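Benzoylformate Decarboxylase (Polynucleobacter necessarius, PDB 4K9Q) probably catalyses the non-oxidative decarboxylation of benzoylformate to benzaldehyde and carbon dioxide, using thiamine diphosphate held by a magnesium ion. Local coordinates at residues I203-I208 against I270-F275; L292-D298 against V307-S313; K446-I450 against A511-K515; A493-E499 against T517-P523. All blocks are in the same frame, centred on the assembly; numbering follows the deposited sequence. Where two conformers were deposited one is given.

Contact 1 of 4, residues I203-I208 against I270-F275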
loop_
_atom_site.group_PDB
_atom_site.type_symbol
_atom_site.label_atom_id
_atom_site.label_comp_id
_atom_site.label_asym_id
_atom_site.label_seq_id
_atom_site.Cartn_x
_atom_site.Cartn_y
_atom_site.Cartn_z
ATOM N N ILE A 203 15.839 -32.433 -8.331
ATOM C CA ILE A 203 14.521 -32.118 -7.786
ATOM C C ILE A 203 13.816 -31.243 -8.812
ATOM O O ILE A 203 14.299 -30.163 -9.146
ATOM C CB ILE A 203 14.614 -31.380 -6.443
ATOM C CG1 ILE A 203 15.349 -32.250 -5.416
ATOM C CG2 ILE A 203 13.204 -30.996 -5.938
ATOM C CD1 ILE A 203 15.554 -31.559 -4.085
ATOM N N TYR A 204 12.691 -31.722 -9.333
ATOM C CA TYR A 204 11.963 -30.998 -10.384
ATOM C C TYR A 204 10.672 -30.385 -9.838
ATOM O O TYR A 204 9.943 -31.028 -9.078
ATOM C CB TYR A 204 11.593 -31.940 -11.534
ATOM C CG TYR A 204 12.702 -32.296 -12.499
ATOM C CD1 TYR A 204 14.011 -31.874 -12.296
ATOM C CD2 TYR A 204 12.429 -33.064 -13.626
ATOM C CE1 TYR A 204 15.023 -32.208 -13.200
ATOM C CE2 TYR A 204 13.427 -33.400 -14.530
ATOM C CZ TYR A 204 14.718 -32.972 -14.312
ATOM O OH TYR A 204 15.691 -33.314 -15.221
ATOM N N GLY A 205 10.396 -29.149 -10.233
ATOM C CA GLY A 205 9.163 -28.481 -9.865
ATOM C C GLY A 205 8.321 -28.113 -11.069
ATOM O O GLY A 205 8.680 -28.381 -12.224
ATOM N N SER A 206 7.196 -27.459 -10.801
ATOM C CA SER A 206 6.162 -27.301 -11.814
ATOM C C SER A 206 6.395 -26.266 -12.914
ATOM O O SER A 206 5.595 -26.192 -13.837
ATOM C CB SER A 206 4.810 -27.083 -11.142
ATOM O OG SER A 206 4.519 -28.218 -10.338
ATOM N N ASP A 207 7.479 -25.493 -12.843
ATOM C CA ASP A 207 7.833 -24.630 -13.977
ATOM C C ASP A 207 8.000 -25.505 -15.218
ATOM O O ASP A 207 7.716 -25.081 -16.344
ATOM C CB ASP A 207 9.149 -23.866 -13.747
ATOM C CG ASP A 207 9.047 -22.780 -12.681
ATOM O OD1 ASP A 207 7.945 -22.545 -12.120
ATOM O OD2 ASP A 207 10.105 -22.148 -12.414
ATOM N N ILE A 208 8.456 -26.738 -15.003
ATOM C CA ILE A 208 8.658 -27.682 -16.093
ATOM C C ILE A 208 7.327 -28.011 -16.779
ATOM O O ILE A 208 7.260 -28.158 -18.001
ATOM C CB ILE A 208 9.379 -28.958 -15.587
ATOM C CG1 ILE A 208 10.843 -28.633 -15.257
ATOM C CG2 ILE A 208 9.284 -30.105 -16.609
ATOM C CD1 ILE A 208 11.506 -29.707 -14.420
ATOM N N ILE A 270 15.339 -27.859 -10.361
ATOM C CA ILE A 270 14.925 -27.184 -11.587
ATOM C C ILE A 270 13.429 -26.872 -11.577
ATOM O O ILE A 270 12.601 -27.784 -11.530
ATOM C CB ILE A 270 15.294 -28.023 -12.839
ATOM C CG1 ILE A 270 16.806 -28.284 -12.868
ATOM C CG2 ILE A 270 14.872 -27.304 -14.115
ATOM C CD1 ILE A 270 17.241 -29.130 -14.039
ATOM N N GLY A 271 13.089 -25.583 -11.605
ATOM C CA GLY A 271 11.700 -25.163 -11.772
ATOM C C GLY A 271 10.857 -25.165 -10.505
ATOM O O GLY A 271 9.628 -25.346 -10.552
ATOM N N ALA A 272 11.511 -24.944 -9.371
ATOM C CA ALA A 272 10.845 -25.004 -8.074
ATOM C C ALA A 272 11.400 -23.989 -7.091
ATOM O O ALA A 272 12.566 -23.597 -7.181
ATOM C CB ALA A 272 11.008 -26.397 -7.482
ATOM N N PRO A 273 10.573 -23.595 -6.116
ATOM C CA PRO A 273 11.067 -22.907 -4.919
ATOM C C PRO A 273 12.051 -23.801 -4.165
ATOM O O PRO A 273 12.013 -25.037 -4.259
ATOM C CB PRO A 273 9.808 -22.743 -4.054
ATOM C CG PRO A 273 8.647 -22.954 -4.984
ATOM C CD PRO A 273 9.131 -23.899 -6.035
ATOM N N VAL A 274 12.928 -23.174 -3.397
ATOM C CA VAL A 274 13.821 -23.914 -2.523
ATOM C C VAL A 274 13.597 -23.408 -1.098
ATOM O O VAL A 274 14.186 -22.398 -0.707
ATOM C CB VAL A 274 15.305 -23.721 -2.958
ATOM C CG1 VAL A 274 16.280 -24.255 -1.899
ATOM C CG2 VAL A 274 15.560 -24.415 -4.278
ATOM N N PHE A 275 12.709 -24.050 -0.332
ATOM C CA PHE A 275 11.784 -25.085 -0.788
ATOM C C PHE A 275 10.393 -24.734 -0.275
ATOM O O PHE A 275 10.253 -23.957 0.679
ATOM C CB PHE A 275 12.144 -26.451 -0.187
ATOM C CG PHE A 275 13.314 -27.121 -0.832
ATOM C CD1 PHE A 275 13.210 -27.632 -2.118
ATOM C CD2 PHE A 275 14.512 -27.267 -0.139
ATOM C CE1 PHE A 275 14.278 -28.275 -2.714
ATOM C CE2 PHE A 275 15.593 -27.907 -0.731
ATOM C CZ PHE A 275 15.477 -28.409 -2.018
#
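Three backbone hydrogen bonds carry the chain of 203-208 past the end of strand 266-270. The first two are those of a parallel pair: Ile270 N donates to Ile203 O at 2.8 Å, and Gly205 N to Ile270 O at 2.9 Å, so that Ile270 brackets Tyr204, whose CA lies 3.5 Å from Ile270 O in a CA-H...O contact. Beyond them the strand pairing gives way to a turn, and Gly271 O accepts from Asp207 N at 3.1 Å. The amide of Asp207 is thus satisfied from the other segment, while Ile208 N turns back to Gly205 O at 3.2 Å. Gly271 N bonds to Val295 O, and Ala272 O accepts from Gln294 NE2. Glycine suits both places: a CB on Gly205 would collide with Ala272 CB and Gly271 O, and Gly271 has positive phi and would push a CB tightly against Asp207 CB. The buried side-chain polar groups find partners beyond the segments: Tyr204 OH at Gly217 O, Ser206 OG at Arg236 O, and Asp207 at Lys89 and Arg210 through OD1 and at Asp297 N through OD2. Apolar groups fill the remainder, with Ile203 CD1 3.8 Å from Phe275 CZ and Tyr204 CE1 3.9 Å from Ile270 CD1. A strand, glycine-bearing turn and helix, set beside the neighbouring strand of a parallel sheet, are characteristic of the Rossmann-like central domain of thiamine diphosphate enzymes.

Contact 2 of 4, residues L292-D298 against V307-S313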
loop_
_atom_site.group_PDB
_atom_site.type_symbol
_atom_site.label_atom_id
_atom_site.label_comp_id
_atom_site.label_asym_id
_atom_site.label_seq_id
_atom_site.Cartn_x
_atom_site.Cartn_y
_atom_site.Cartn_z
ATOM N N LEU A 292 23.873 -26.917 -3.338
ATOM C CA LEU A 292 22.646 -26.907 -4.131
ATOM C C LEU A 292 22.685 -25.895 -5.274
ATOM O O LEU A 292 23.211 -24.786 -5.120
ATOM C CB LEU A 292 21.443 -26.636 -3.215
ATOM C CG LEU A 292 20.038 -26.572 -3.826
ATOM C CD1 LEU A 292 18.973 -27.091 -2.837
ATOM C CD2 LEU A 292 19.724 -25.149 -4.257
ATOM N N LEU A 293 22.113 -26.289 -6.415
ATOM C CA LEU A 293 21.871 -25.371 -7.524
ATOM C C LEU A 293 20.363 -25.220 -7.681
ATOM O O LEU A 293 19.624 -26.192 -7.489
ATOM C CB LEU A 293 22.452 -25.920 -8.830
ATOM C CG LEU A 293 23.934 -26.290 -8.795
ATOM C CD1 LEU A 293 24.359 -26.911 -10.112
ATOM C CD2 LEU A 293 24.764 -25.066 -8.487
ATOM N N GLN A 294 19.914 -24.013 -8.030
ATOM C CA GLN A 294 18.488 -23.741 -8.254
ATOM C C GLN A 294 18.258 -23.000 -9.574
ATOM O O GLN A 294 18.957 -22.037 -9.867
ATOM C CB GLN A 294 17.917 -22.878 -7.117
ATOM C CG GLN A 294 16.409 -22.617 -7.265
ATOM C CD GLN A 294 15.871 -21.594 -6.279
ATOM O OE1 GLN A 294 16.632 -20.903 -5.604
ATOM N NE2 GLN A 294 14.545 -21.504 -6.184
ATOM N N VAL A 295 17.273 -23.443 -10.353
ATOM C CA VAL A 295 16.787 -22.697 -11.520
ATOM C C VAL A 295 15.300 -22.444 -11.303
ATOM O O VAL A 295 14.558 -23.383 -10.998
ATOM C CB VAL A 295 16.947 -23.517 -12.822
ATOM C CG1 VAL A 295 16.233 -22.840 -14.002
ATOM C CG2 VAL A 295 18.422 -23.749 -13.136
ATOM N N SER A 296 14.874 -21.188 -11.408
ATOM C CA SER A 296 13.453 -20.851 -11.353
ATOM C C SER A 296 13.194 -19.781 -12.396
ATOM O O SER A 296 14.096 -19.004 -12.716
ATOM C CB SER A 296 13.061 -20.334 -9.964
ATOM O OG SER A 296 11.714 -19.875 -9.948
ATOM N N ASP A 297 11.974 -19.717 -12.922
ATOM C CA ASP A 297 11.656 -18.662 -13.875
ATOM C C ASP A 297 11.205 -17.371 -13.172
ATOM O O ASP A 297 10.932 -16.365 -13.816
ATOM C CB ASP A 297 10.641 -19.139 -14.922
ATOM C CG ASP A 297 9.280 -19.462 -14.327
ATOM O OD1 ASP A 297 8.857 -18.759 -13.376
ATOM O OD2 ASP A 297 8.631 -20.412 -14.827
ATOM N N ASP A 298 11.164 -17.414 -11.843
ATOM C CA ASP A 298 10.638 -16.323 -11.025
ATOM C C ASP A 298 11.723 -15.768 -10.096
ATOM O O ASP A 298 12.126 -16.439 -9.148
ATOM C CB ASP A 298 9.483 -16.882 -10.184
ATOM C CG ASP A 298 8.790 -15.830 -9.338
ATOM O OD1 ASP A 298 9.217 -14.656 -9.332
ATOM O OD2 ASP A 298 7.797 -16.198 -8.664
ATOM N N VAL A 307 18.859 -21.801 0.584
ATOM C CA VAL A 307 20.235 -22.226 0.363
ATOM C C VAL A 307 20.521 -22.249 -1.133
ATOM O O VAL A 307 19.593 -22.351 -1.946
ATOM C CB VAL A 307 20.460 -23.653 0.933
ATOM C CG1 VAL A 307 19.732 -24.699 0.086
ATOM C CG2 VAL A 307 21.943 -23.980 1.033
ATOM N N GLY A 308 21.799 -22.138 -1.498
ATOM C CA GLY A 308 22.219 -22.518 -2.837
ATOM C C GLY A 308 22.687 -21.420 -3.772
ATOM O O GLY A 308 22.626 -20.225 -3.450
ATOM N N ASP A 309 23.181 -21.846 -4.931
ATOM C CA ASP A 309 23.498 -20.933 -6.027
ATOM C C ASP A 309 22.388 -21.038 -7.066
ATOM O O ASP A 309 22.048 -22.135 -7.524
ATOM C CB ASP A 309 24.845 -21.297 -6.653
ATOM C CG ASP A 309 25.972 -21.321 -5.631
ATOM O OD1 ASP A 309 26.172 -20.305 -4.937
ATOM O OD2 ASP A 309 26.642 -22.367 -5.505
ATOM N N SER A 310 21.815 -19.899 -7.433
ATOM C CA SER A 310 20.656 -19.893 -8.313
ATOM C C SER A 310 20.882 -19.118 -9.602
ATOM O O SER A 310 21.802 -18.304 -9.710
ATOM C CB SER A 310 19.455 -19.286 -7.582
ATOM O OG SER A 310 19.725 -17.937 -7.226
ATOM N N LEU A 311 20.031 -19.395 -10.583
ATOM C CA LEU A 311 19.888 -18.523 -11.745
ATOM C C LEU A 311 18.413 -18.431 -12.128
ATOM O O LEU A 311 17.624 -19.339 -11.825
ATOM C CB LEU A 311 20.742 -19.017 -12.925
ATOM C CG LEU A 311 20.430 -20.367 -13.575
ATOM C CD1 LEU A 311 19.284 -20.247 -14.573
ATOM C CD2 LEU A 311 21.660 -20.912 -14.279
ATOM N N VAL A 312 18.036 -17.329 -12.774
ATOM C CA VAL A 312 16.661 -17.164 -13.244
ATOM C C VAL A 312 16.573 -17.554 -14.713
ATOM O O VAL A 312 17.340 -17.051 -15.550
ATOM C CB VAL A 312 16.151 -15.717 -13.051
ATOM C CG1 VAL A 312 14.646 -15.636 -13.326
ATOM C CG2 VAL A 312 16.460 -15.221 -11.650
ATOM N N SER A 313 15.644 -18.450 -15.027
ATOM C CA SER A 313 15.458 -18.917 -16.393
ATOM C C SER A 313 14.167 -19.699 -16.541
ATOM O O SER A 313 13.747 -20.409 -15.624
ATOM C CB SER A 313 16.617 -19.831 -16.807
ATOM O OG SER A 313 16.443 -20.304 -18.125
HETATM O O HOH W 1 25.867 -24.211 -4.044
HETATM O O HOH W 2 19.199 -20.983 -4.441
#
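Five backbone hydrogen bonds join the two strands in the ladder of a parallel pair. Ser313 N to Ser296 O is the shortest at 2.8 Å; Asp309 N to Leu292 O, Gln294 N to Asp309 O and Leu311 N to Gln294 O each measure 2.9 Å, and Ser296 N to Leu311 O is weak at 3.3 Å. A water donates both to Leu292 O (2.9 Å) and to Asp309 OD2 (2.5 Å), adding a bridge at the strand entrance. Asp309 OD2 also pairs with Arg193, and its OD1 hydrogen-bonds to Thr175 OG1 of the second subunit. At the exit, Ser296 OG accepts from Asp298 N at 3.2 Å, an ST turn, and Asp298, as N-cap of helix 299-303, holds Asn300 N with OD1. That helix is the connection of a beta-alpha-beta unit whose strand 309-312 is the last of this chain's central Rossmann-like sheet; its outer edge is met by the second subunit, where Ser177 OG bonds to Val312 N. Gly308 fits its backbone angles and its place, since a CB there would strike Leu292 CD2. Apart from Asp309 at its entrance end, the face bearing Leu293, Val295 and Leu311 is apolar: Val295 CG2 lies 3.9 Å from Leu311 CD1, and Phe190 and Phe318 cover the leucines and Val295. Over the other face, Thr302 packs on Gln294, Ser310 and Val312. Near the entrance Leu292 CD1 rests 3.9 Å from Val307 CG1.

Contact 3 of 4, residues K446-I450 against A511-K515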
loop_
_atom_site.group_PDB
_atom_site.type_symbol
_atom_site.label_atom_id
_atom_site.label_comp_id
_atom_site.label_asym_id
_atom_site.label_seq_id
_atom_site.Cartn_x
_atom_site.Cartn_y
_atom_site.Cartn_z
ATOM N N LYS A 446 -22.255 -28.042 -19.183
ATOM C CA LYS A 446 -22.182 -29.460 -19.551
ATOM C C LYS A 446 -20.743 -29.973 -19.651
ATOM O O LYS A 446 -20.420 -30.785 -20.517
ATOM C CB LYS A 446 -22.961 -29.719 -20.851
ATOM C CG LYS A 446 -24.427 -29.334 -20.746
ATOM C CD LYS A 446 -25.180 -29.599 -22.040
ATOM C CE LYS A 446 -26.657 -29.304 -21.860
ATOM N NZ LYS A 446 -26.888 -27.905 -21.393
ATOM N N THR A 447 -19.887 -29.517 -18.744
ATOM C CA THR A 447 -18.515 -30.023 -18.682
ATOM C C THR A 447 -18.480 -31.451 -18.152
ATOM O O THR A 447 -19.272 -31.831 -17.269
ATOM C CB THR A 447 -17.596 -29.141 -17.786
ATOM O OG1 THR A 447 -18.174 -29.018 -16.480
ATOM C CG2 THR A 447 -17.429 -27.751 -18.391
ATOM N N HIS A 448 -17.563 -32.250 -18.689
ATOM C CA HIS A 448 -17.418 -33.622 -18.225
ATOM C C HIS A 448 -16.454 -33.635 -17.044
ATOM O O HIS A 448 -15.233 -33.679 -17.215
ATOM C CB HIS A 448 -16.919 -34.527 -19.346
ATOM C CG HIS A 448 -17.096 -35.986 -19.060
ATOM N ND1 HIS A 448 -16.745 -36.969 -19.959
ATOM C CD2 HIS A 448 -17.589 -36.626 -17.973
ATOM C CE1 HIS A 448 -17.010 -38.153 -19.437
ATOM N NE2 HIS A 448 -17.528 -37.973 -18.234
ATOM N N VAL A 449 -17.028 -33.564 -15.845
ATOM C CA VAL A 449 -16.262 -33.466 -14.613
ATOM C C VAL A 449 -16.864 -34.432 -13.620
ATOM O O VAL A 449 -18.077 -34.453 -13.426
ATOM C CB VAL A 449 -16.323 -32.031 -14.018
ATOM C CG1 VAL A 449 -15.578 -31.972 -12.676
ATOM C CG2 VAL A 449 -15.753 -31.005 -14.998
ATOM N N ILE A 450 -16.012 -35.222 -12.985
ATOM C CA ILE A 450 -16.464 -36.245 -12.060
ATOM C C ILE A 450 -15.850 -35.971 -10.703
ATOM O O ILE A 450 -14.630 -36.119 -10.516
ATOM C CB ILE A 450 -16.031 -37.646 -12.535
ATOM C CG1 ILE A 450 -16.588 -37.925 -13.934
ATOM C CG2 ILE A 450 -16.497 -38.723 -11.549
ATOM C CD1 ILE A 450 -16.019 -39.168 -14.568
ATOM N N ALA A 511 -20.325 -42.496 -14.564
ATOM C CA ALA A 511 -19.934 -41.092 -14.682
ATOM C C ALA A 511 -18.983 -40.885 -15.877
ATOM O O ALA A 511 -19.055 -39.876 -16.576
ATOM C CB ALA A 511 -19.308 -40.597 -13.380
ATOM N N LEU A 512 -18.100 -41.853 -16.126
ATOM C CA LEU A 512 -17.201 -41.774 -17.275
ATOM C C LEU A 512 -17.948 -41.806 -18.609
ATOM O O LEU A 512 -17.488 -41.233 -19.591
ATOM C CB LEU A 512 -16.149 -42.886 -17.223
ATOM C CG LEU A 512 -15.036 -42.682 -16.185
ATOM C CD1 LEU A 512 -14.323 -44.005 -15.931
ATOM C CD2 LEU A 512 -14.055 -41.605 -16.629
ATOM N N SER A 513 -19.102 -42.473 -18.639
ATOM C CA SER A 513 -19.898 -42.565 -19.863
ATOM C C SER A 513 -20.875 -41.400 -20.027
ATOM O O SER A 513 -21.506 -41.250 -21.080
ATOM C CB SER A 513 -20.681 -43.877 -19.877
ATOM O OG SER A 513 -21.818 -43.785 -19.034
ATOM N N PHE A 514 -21.018 -40.594 -18.980
ATOM C CA PHE A 514 -21.964 -39.477 -18.981
ATOM C C PHE A 514 -21.220 -38.161 -19.191
ATOM O O PHE A 514 -20.440 -37.737 -18.332
ATOM C CB PHE A 514 -22.741 -39.455 -17.652
ATOM C CG PHE A 514 -23.648 -38.259 -17.489
ATOM C CD1 PHE A 514 -24.840 -38.167 -18.194
ATOM C CD2 PHE A 514 -23.321 -37.239 -16.616
ATOM C CE1 PHE A 514 -25.668 -37.070 -18.047
ATOM C CE2 PHE A 514 -24.152 -36.142 -16.461
ATOM C CZ PHE A 514 -25.325 -36.056 -17.182
ATOM N N LYS A 515 -21.456 -37.523 -20.337
ATOM C CA LYS A 515 -20.793 -36.270 -20.674
ATOM C C LYS A 515 -21.485 -35.115 -19.950
ATOM O O LYS A 515 -22.371 -34.443 -20.495
ATOM C CB LYS A 515 -20.793 -36.047 -22.188
ATOM C CG LYS A 515 -19.616 -35.242 -22.705
ATOM C CD LYS A 515 -19.648 -33.779 -22.258
ATOM C CE LYS A 515 -20.565 -32.932 -23.138
ATOM N NZ LYS A 515 -20.256 -31.467 -23.036
#
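His448 extends its ring with chi1 in the t well, which carries NE2 to the end of helix 501-513, where it donates to Ala511 O at 2.9 Å. Ala511 O also accepts from Phe514 N at 3.2 Å in the final turn, so the imidazole adds a side-chain donor to a carbonyl at the helix end, a place where main-chain donors run short. One face of the same ring receives Lys515 CA in a CH-pi contact, 4.1 Å from the His448 ring centroid. The lysine then folds back, chi2 and chi3 both m; its flexible aliphatic chain passes His448 CB, Lys515 CD lying 4.1 Å from that atom, and delivers NZ to Lys446 O at 2.6 Å. Lys446 itself has positive phi, as the Schellman motif ending its helix requires, and its own side chain leads away into solvent. Ile450, m,t, points inward: its CD1 lies 3.8 Å from Ala511 CB and 3.7 Å from Leu512 CD2, and the small alanine permits this close approach. The contact therefore fastens the entry to strand 449-455 against the C-terminal end of helix 501-513, with strand 517-523 alongside both and helix 403-417 covering Thr447 and Val449.

Contact 4 of 4, residues A493-E499 against T517-P523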
loop_
_atom_site.group_PDB
_atom_site.type_symbol
_atom_site.label_atom_id
_atom_site.label_comp_id
_atom_site.label_asym_id
_atom_site.label_seq_id
_atom_site.Cartn_x
_atom_site.Cartn_y
_atom_site.Cartn_z
ATOM N N ALA A 493 -26.276 -31.607 -10.677
ATOM C CA ALA A 493 -25.355 -32.679 -11.050
ATOM C C ALA A 493 -25.957 -34.060 -10.800
ATOM O O ALA A 493 -26.817 -34.222 -9.930
ATOM C CB ALA A 493 -24.033 -32.542 -10.289
ATOM N N LYS A 494 -25.517 -35.048 -11.577
ATOM C CA LYS A 494 -25.771 -36.444 -11.238
ATOM C C LYS A 494 -25.071 -36.652 -9.907
ATOM O O LYS A 494 -23.900 -36.300 -9.758
ATOM C CB LYS A 494 -25.182 -37.378 -12.295
ATOM C CG LYS A 494 -25.888 -37.335 -13.622
ATOM C CD LYS A 494 -27.344 -37.741 -13.484
ATOM C CE LYS A 494 -28.000 -37.887 -14.852
ATOM N NZ LYS A 494 -27.302 -38.925 -15.670
ATOM N N SER A 495 -25.776 -37.191 -8.924
ATOM C CA SER A 495 -25.250 -37.247 -7.566
ATOM C C SER A 495 -25.729 -38.498 -6.831
ATOM O O SER A 495 -26.926 -38.794 -6.820
ATOM C CB SER A 495 -25.708 -35.994 -6.812
ATOM O OG SER A 495 -25.063 -35.857 -5.563
ATOM N N LEU A 496 -24.811 -39.218 -6.206
ATOM C CA LEU A 496 -25.197 -40.371 -5.404
ATOM C C LEU A 496 -24.100 -40.742 -4.430
ATOM O O LEU A 496 -22.939 -40.341 -4.587
ATOM C CB LEU A 496 -25.528 -41.573 -6.289
ATOM C CG LEU A 496 -24.331 -42.385 -6.777
ATOM C CD1 LEU A 496 -24.772 -43.771 -7.262
ATOM C CD2 LEU A 496 -23.630 -41.618 -7.866
ATOM N N LYS A 497 -24.483 -41.507 -3.418
ATOM C CA LYS A 497 -23.558 -42.025 -2.427
ATOM C C LYS A 497 -23.366 -43.524 -2.640
ATOM O O LYS A 497 -24.340 -44.253 -2.868
ATOM C CB LYS A 497 -24.121 -41.760 -1.034
ATOM C CG LYS A 497 -23.220 -42.184 0.113
ATOM C CD LYS A 497 -23.766 -41.617 1.428
ATOM C CE LYS A 497 -22.964 -42.078 2.622
ATOM N NZ LYS A 497 -23.603 -41.672 3.908
ATOM N N VAL A 498 -22.123 -43.984 -2.582
ATOM C CA VAL A 498 -21.832 -45.413 -2.744
ATOM C C VAL A 498 -21.322 -45.976 -1.422
ATOM O O VAL A 498 -20.639 -45.283 -0.683
ATOM C CB VAL A 498 -20.832 -45.671 -3.891
ATOM C CG1 VAL A 498 -21.428 -45.221 -5.237
ATOM C CG2 VAL A 498 -19.509 -44.961 -3.631
ATOM N N GLU A 499 -21.665 -47.225 -1.115
ATOM C CA GLU A 499 -21.290 -47.805 0.178
ATOM C C GLU A 499 -20.343 -48.993 0.059
ATOM O O GLU A 499 -19.865 -49.508 1.071
ATOM C CB GLU A 499 -22.536 -48.226 0.967
ATOM C CG GLU A 499 -23.483 -47.085 1.329
ATOM C CD GLU A 499 -22.967 -46.225 2.470
ATOM O OE1 GLU A 499 -21.951 -46.597 3.095
ATOM O OE2 GLU A 499 -23.578 -45.169 2.743
ATOM N N THR A 517 -21.598 -33.314 -15.519
ATOM C CA THR A 517 -20.974 -33.227 -14.204
ATOM C C THR A 517 -21.654 -34.176 -13.224
ATOM O O THR A 517 -22.881 -34.169 -13.095
ATOM C CB THR A 517 -21.030 -31.776 -13.692
ATOM O OG1 THR A 517 -20.255 -30.951 -14.566
ATOM C CG2 THR A 517 -20.476 -31.658 -12.266
ATOM N N SER A 518 -20.841 -34.983 -12.543
ATOM C CA SER A 518 -21.317 -35.985 -11.589
ATOM C C SER A 518 -20.643 -35.814 -10.226
ATOM O O SER A 518 -19.493 -35.378 -10.143
ATOM C CB SER A 518 -21.012 -37.394 -12.112
ATOM O OG SER A 518 -21.750 -37.709 -13.288
ATOM N N VAL A 519 -21.361 -36.182 -9.167
ATOM C CA VAL A 519 -20.806 -36.240 -7.820
ATOM C C VAL A 519 -20.991 -37.647 -7.259
ATOM O O VAL A 519 -22.107 -38.178 -7.228
ATOM C CB VAL A 519 -21.473 -35.202 -6.892
ATOM C CG1 VAL A 519 -20.954 -35.327 -5.463
ATOM C CG2 VAL A 519 -21.233 -33.803 -7.427
ATOM N N ILE A 520 -19.889 -38.253 -6.840
ATOM C CA ILE A 520 -19.913 -39.576 -6.230
ATOM C C ILE A 520 -19.378 -39.455 -4.810
ATOM O O ILE A 520 -18.211 -39.135 -4.609
ATOM C CB ILE A 520 -19.055 -40.566 -7.034
ATOM C CG1 ILE A 520 -19.556 -40.615 -8.481
ATOM C CG2 ILE A 520 -19.071 -41.951 -6.383
ATOM C CD1 ILE A 520 -18.718 -41.467 -9.415
ATOM N N VAL A 521 -20.236 -39.702 -3.827
ATOM C CA VAL A 521 -19.841 -39.554 -2.430
ATOM C C VAL A 521 -19.436 -40.920 -1.873
ATOM O O VAL A 521 -20.201 -41.887 -1.954
ATOM C CB VAL A 521 -20.989 -38.924 -1.594
ATOM C CG1 VAL A 521 -20.556 -38.725 -0.141
ATOM C CG2 VAL A 521 -21.452 -37.602 -2.228
ATOM N N VAL A 522 -18.223 -40.996 -1.333
ATOM C CA VAL A 522 -17.680 -42.234 -0.804
ATOM C C VAL A 522 -17.378 -42.073 0.688
ATOM O O VAL A 522 -16.443 -41.365 1.064
ATOM C CB VAL A 522 -16.380 -42.624 -1.533
ATOM C CG1 VAL A 522 -15.947 -44.040 -1.121
ATOM C CG2 VAL A 522 -16.563 -42.518 -3.044
ATOM N N PRO A 523 -18.186 -42.703 1.552
ATOM C CA PRO A 523 -17.851 -42.677 2.979
ATOM C C PRO A 523 -16.582 -43.487 3.225
ATOM O O PRO A 523 -16.470 -44.619 2.738
ATOM C CB PRO A 523 -19.047 -43.369 3.645
ATOM C CG PRO A 523 -20.097 -43.473 2.600
ATOM C CD PRO A 523 -19.409 -43.471 1.275
#
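Val498 O is a buried carbonyl with no polar partner in the model, because Pro523 occupies the place where the next ladder donor would stand. Proline has no amide hydrogen, and its CD comes 2.9 Å from Val498 O, so the parallel ladder ends here. Before that, Lys494 N donates to Thr517 O (3.2 Å), Val519 N to Lys494 O (2.6 Å), Leu496 N to Val519 O (3.1 Å), and Val521 N to Leu496 O and Val498 N to Val521 O (both 2.9 Å). Beta-branched residues, which favour extended backbone, make up most of strand 517-523; Val498 CG2 packs 4.1 Å from Ile520 CG2 and 3.9 Å from Val522 CG2. Strand 494-497 is more exposed; at the ends of its lysines, Lys494 makes a cation-pi contact with Phe514 and Lys497 NZ a long salt bridge to Glu499 OE2 (3.7 Å). Val521 comes about 7 Å, side chain to side chain, from Asp429, a magnesium ligand. Helix 501-513 completes the beta-alpha-beta unit, covering Val498 and Ser518; helix 484-490 packs on Lys497 and Val521, helix 438-445 on Ala493 and Thr517, and strand 449-455 hydrogen-bonds along the far side of strand 517-523.

Overall arrangement
Contacts 1 and 2 belong to one sheet of the central domain; contacts 3 and 4 both reach one sheet of the C-terminal domain, on the opposite side of the chain's centre, contact 3 by setting a helix end against it. Within each pair the contacts touch: Gly271 N lies 2.7 Å from Val295 O, and Val449 O 2.9 Å from Ser518 N. Contact 1 is wholly buried, and contact 2 mostly so, partly beneath the second subunit; contacts 3 and 4 reach solvent through lysines. Contacts 2 and 4 are strand ladders closing beta-alpha-beta units, whereas contact 1 passes from strand pairing to a glycine-permitted loop approach held by main-chain bonds, and contact 3 relies on side-chain donors to main-chain carbonyls.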